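Local coordinates for protein DMSP lyase (Ruegeria pomeroyi, PDB 5CU1) that belongs to the cupin superfamily, whose members share a beta-barrel fold, and binds an iron(III) ion, at residues Glu63-Leu68 against Asp186-Ala191. Numbering follows the deposited sequence.
Sequences ESDPDL and DRPFMA
The guanidinium of Arg187 has the backbone O of Asp67 at its edge, in plane, with NH2 of Arg187 3.6 Å from that oxygen, while the Asp67 carboxylate comes in obliquely, its plane turned 45° from the guanidinium. CB of Phe189 is directed away from residues 63-68; the ring has CB of Ala191 at its edge, and the Phe189 side chain, touching Met130 and Thr184, lies about 10 Å from the bound Fe(III) ion. The contact thus joins the loop leaving helix 57-64 to the cupin beta-barrel, where strand 189-196 begins. Arginine suits this border because its long chain, bent at chi2 and chi3 (-79° and -39°), can fold back to an acid: NE of Arg187 gives OD1 of Asp67 a weak hydrogen bond of 3.5 Å within a loose salt bridge. NH2 is buried without a partner. Pro188, rigid and compact, turns its ring toward both acids. CD of Pro188 lies 3.1 Å from OD2 of Asp67, whose CG stands anti to the backbone N. CB of Pro188 lies 3.5 Å from OD2 of Asp65. Being next to nitrogen, CD is a mildly polarised carbon, which probably makes the carboxylate a tolerable neighbour. Branched Leu68 divides its methyls, and its side chain also touches Tyr129 and Ala151. CD2 of Leu68 packs 3.6 Å from the carbonyl C of Phe189, whereas the flexible Met190 side chain, bent at chi3, has CE 4.1 Å from CD1 of Leu68.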
ATOM      1  N   GLU A  63      -4.002   3.428  12.925  1.00 20.95           N
ATOM      2  CA  GLU A  63      -4.978   3.093  13.840  1.00 27.01           C
ATOM      3  C   GLU A  63      -5.789   4.210  14.555  1.00 30.43           C
ATOM      4  O   GLU A  63      -6.898   4.158  14.692  1.00 30.98           O
ATOM      5  CB  GLU A  63      -4.587   1.926  14.614  1.00 27.24           C
ATOM      6  CG  GLU A  63      -3.479   1.971  15.564  1.00 38.29           C
ATOM      7  CD  GLU A  63      -2.838   0.669  15.849  1.00 44.80           C
ATOM      8  OE1 GLU A  63      -2.277   0.567  16.826  1.00 40.51           O
ATOM      9  OE2 GLU A  63      -2.806  -0.212  15.054  1.00 52.47           O
ATOM     10  N   SER A  64      -5.100   5.220  14.855  1.00 24.04           N
ATOM     11  CA  SER A  64      -5.544   6.414  15.290  1.00 25.07           C
ATOM     12  C   SER A  64      -6.272   7.421  14.424  1.00 24.27           C
ATOM     13  O   SER A  64      -7.009   8.015  14.918  1.00 25.18           O
ATOM     14  CB  SER A  64      -4.383   7.098  15.943  1.00 25.32           C
ATOM     15  OG  SER A  64      -4.904   7.829  16.910  1.00 39.18           O
ATOM     16  N   ASP A  65      -5.918   7.600  13.180  1.00 25.34           N
ATOM     17  CA  ASP A  65      -6.457   8.589  12.239  1.00 26.38           C
ATOM     18  C   ASP A  65      -8.013   8.655  12.147  1.00 21.63           C
ATOM     19  O   ASP A  65      -8.646   7.769  11.981  1.00 19.38           O
ATOM     20  CB  ASP A  65      -5.793   8.378  10.938  1.00 21.66           C
ATOM     21  CG  ASP A  65      -5.466   9.550  10.245  1.00 21.41           C
ATOM     22  OD1 ASP A  65      -6.287  10.374  10.235  1.00 25.34           O
ATOM     23  OD2 ASP A  65      -4.420   9.508   9.569  1.00 18.23           O
ATOM     24  N   PRO A  66      -8.506   9.901  12.497  1.00 22.90           N
ATOM     25  CA  PRO A  66      -9.955  10.032  12.526  1.00 23.71           C
ATOM     26  C   PRO A  66     -10.661  10.353  11.190  1.00 23.95           C
ATOM     27  O   PRO A  66     -11.830  10.427  11.200  1.00 21.73           O
ATOM     28  CB  PRO A  66     -10.119  11.087  13.578  1.00 17.86           C
ATOM     29  CG  PRO A  66      -9.253  11.982  13.196  1.00 24.24           C
ATOM     30  CD  PRO A  66      -8.030  11.241  13.077  1.00 26.22           C
ATOM     31  N   ASP A  67      -9.893  10.461  10.135  1.00 21.88           N
ATOM     32  CA  ASP A  67     -10.155  11.063   8.941  1.00 20.81           C
ATOM     33  C   ASP A  67      -9.859  10.227   7.765  1.00 22.12           C
ATOM     34  O   ASP A  67      -9.712  10.651   6.811  1.00 25.60           O
ATOM     35  CB  ASP A  67      -9.373  12.318   9.021  1.00 25.08           C
ATOM     36  CG  ASP A  67      -9.648  13.309   8.044  1.00 32.57           C
ATOM     37  OD1 ASP A  67     -10.695  13.665   7.550  1.00 37.06           O
ATOM     38  OD2 ASP A  67      -8.694  13.848   7.787  1.00 38.12           O
ATOM     39  N   LEU A  68      -9.804   8.966   7.949  1.00 21.96           N
ATOM     40  CA  LEU A  68      -9.791   7.934   6.898  1.00 21.67           C
ATOM     41  C   LEU A  68     -11.254   7.434   6.501  1.00 19.07           C
ATOM     42  O   LEU A  68     -11.598   6.405   6.694  1.00 22.25           O
ATOM     43  CB  LEU A  68      -8.901   6.790   7.312  1.00 19.56           C
ATOM     44  CG  LEU A  68      -7.465   6.773   7.320  1.00 17.79           C
ATOM     45  CD1 LEU A  68      -6.953   5.689   8.102  1.00 16.56           C
ATOM     46  CD2 LEU A  68      -6.841   6.941   6.039  1.00 17.44           C
ATOM     47  N   ASP A 186      -4.313  18.113   3.567  1.00 23.70           N
ATOM     48  CA  ASP A 186      -4.939  18.102   4.899  1.00 24.95           C
ATOM     49  C   ASP A 186      -5.685  16.812   5.199  1.00 24.75           C
ATOM     50  O   ASP A 186      -6.183  16.628   6.311  1.00 20.72           O
ATOM     51  CB  ASP A 186      -5.891  19.290   5.052  1.00 34.53           C
ATOM     52  CG  ASP A 186      -7.010  19.285   4.023  1.00 55.89           C
ATOM     53  OD1 ASP A 186      -6.728  19.023   2.840  1.00 55.72           O
ATOM     54  OD2 ASP A 186      -8.169  19.551   4.398  1.00 52.50           O
ATOM     55  N   ARG A 187      -5.755  15.930   4.200  1.00 26.10           N
ATOM     56  CA  ARG A 187      -6.369  14.609   4.340  1.00 23.27           C
ATOM     57  C   ARG A 187      -5.331  13.484   4.333  1.00 17.09           C
ATOM     58  O   ARG A 187      -4.311  13.592   3.677  1.00 15.25           O
ATOM     59  CB  ARG A 187      -7.364  14.366   3.203  1.00 23.42           C
ATOM     60  CG  ARG A 187      -8.306  15.523   2.886  1.00 28.81           C
ATOM     61  CD  ARG A 187      -9.459  15.592   3.872  1.00 27.89           C
ATOM     62  NE  ARG A 187      -9.931  14.264   4.228  1.00 31.79           N
ATOM     63  CZ  ARG A 187     -10.729  13.526   3.467  1.00 31.95           C
ATOM     64  NH1 ARG A 187     -11.149  13.995   2.294  1.00 27.74           N
ATOM     65  NH2 ARG A 187     -11.102  12.315   3.878  1.00 28.22           N
ATOM     66  N   PRO A 188      -5.591  12.406   5.078  1.00 19.19           N
ATOM     67  CA  PRO A 188      -4.829  11.155   4.925  1.00 22.35           C
ATOM     68  C   PRO A 188      -5.408  10.285   3.823  1.00 21.42           C
ATOM     69  O   PRO A 188      -6.454  10.634   3.268  1.00 24.11           O
ATOM     70  CB  PRO A 188      -4.999  10.471   6.280  1.00 22.46           C
ATOM     71  CG  PRO A 188      -6.361  10.956   6.749  1.00 18.82           C
ATOM     72  CD  PRO A 188      -6.422  12.400   6.296  1.00 19.52           C
ATOM     73  N   PHE A 189      -4.727   9.190   3.491  1.00 22.27           N
ATOM     74  CA  PHE A 189      -5.330   8.135   2.671  1.00 19.82           C
ATOM     75  C   PHE A 189      -4.800   6.774   3.080  1.00 18.52           C
ATOM     76  O   PHE A 189      -3.734   6.651   3.700  1.00 15.74           O
ATOM     77  CB  PHE A 189      -5.097   8.357   1.160  1.00 17.79           C
ATOM     78  CG  PHE A 189      -3.743   7.902   0.666  1.00 18.15           C
ATOM     79  CD1 PHE A 189      -3.586   6.674   0.060  1.00 17.87           C
ATOM     80  CD2 PHE A 189      -2.632   8.711   0.802  1.00 21.43           C
ATOM     81  CE1 PHE A 189      -2.344   6.254  -0.386  1.00 17.91           C
ATOM     82  CE2 PHE A 189      -1.397   8.297   0.352  1.00 21.88           C
ATOM     83  CZ  PHE A 189      -1.258   7.061  -0.241  1.00 17.39           C
ATOM     84  N   MET A 190      -5.581   5.756   2.744  1.00 21.60           N
ATOM     85  CA  MET A 190      -5.122   4.376   2.737  1.00 17.48           C
ATOM     86  C   MET A 190      -5.389   3.807   1.356  1.00 18.80           C
ATOM     87  O   MET A 190      -6.419   4.118   0.745  1.00 19.29           O
ATOM     88  CB  MET A 190      -5.842   3.554   3.798  1.00 17.85           C
ATOM     89  CG  MET A 190      -5.555   2.081   3.710  1.00 15.67           C
ATOM     90  SD  MET A 190      -6.632   1.090   4.740  1.00 24.40           S
ATOM     91  CE  MET A 190      -6.534   1.993   6.278  1.00 20.91           C
ATOM     92  N   ALA A 191      -4.468   2.990   0.852  1.00 21.61           N
ATOM     93  CA  ALA A 191      -4.665   2.333  -0.442  1.00 17.74           C
ATOM     94  C   ALA A 191      -4.290   0.878  -0.389  1.00 18.29           C
ATOM     95  O   ALA A 191      -3.432   0.469   0.385  1.00 21.42           O
ATOM     96  CB  ALA A 191      -3.852   3.030  -1.544  1.00 17.08           C
TER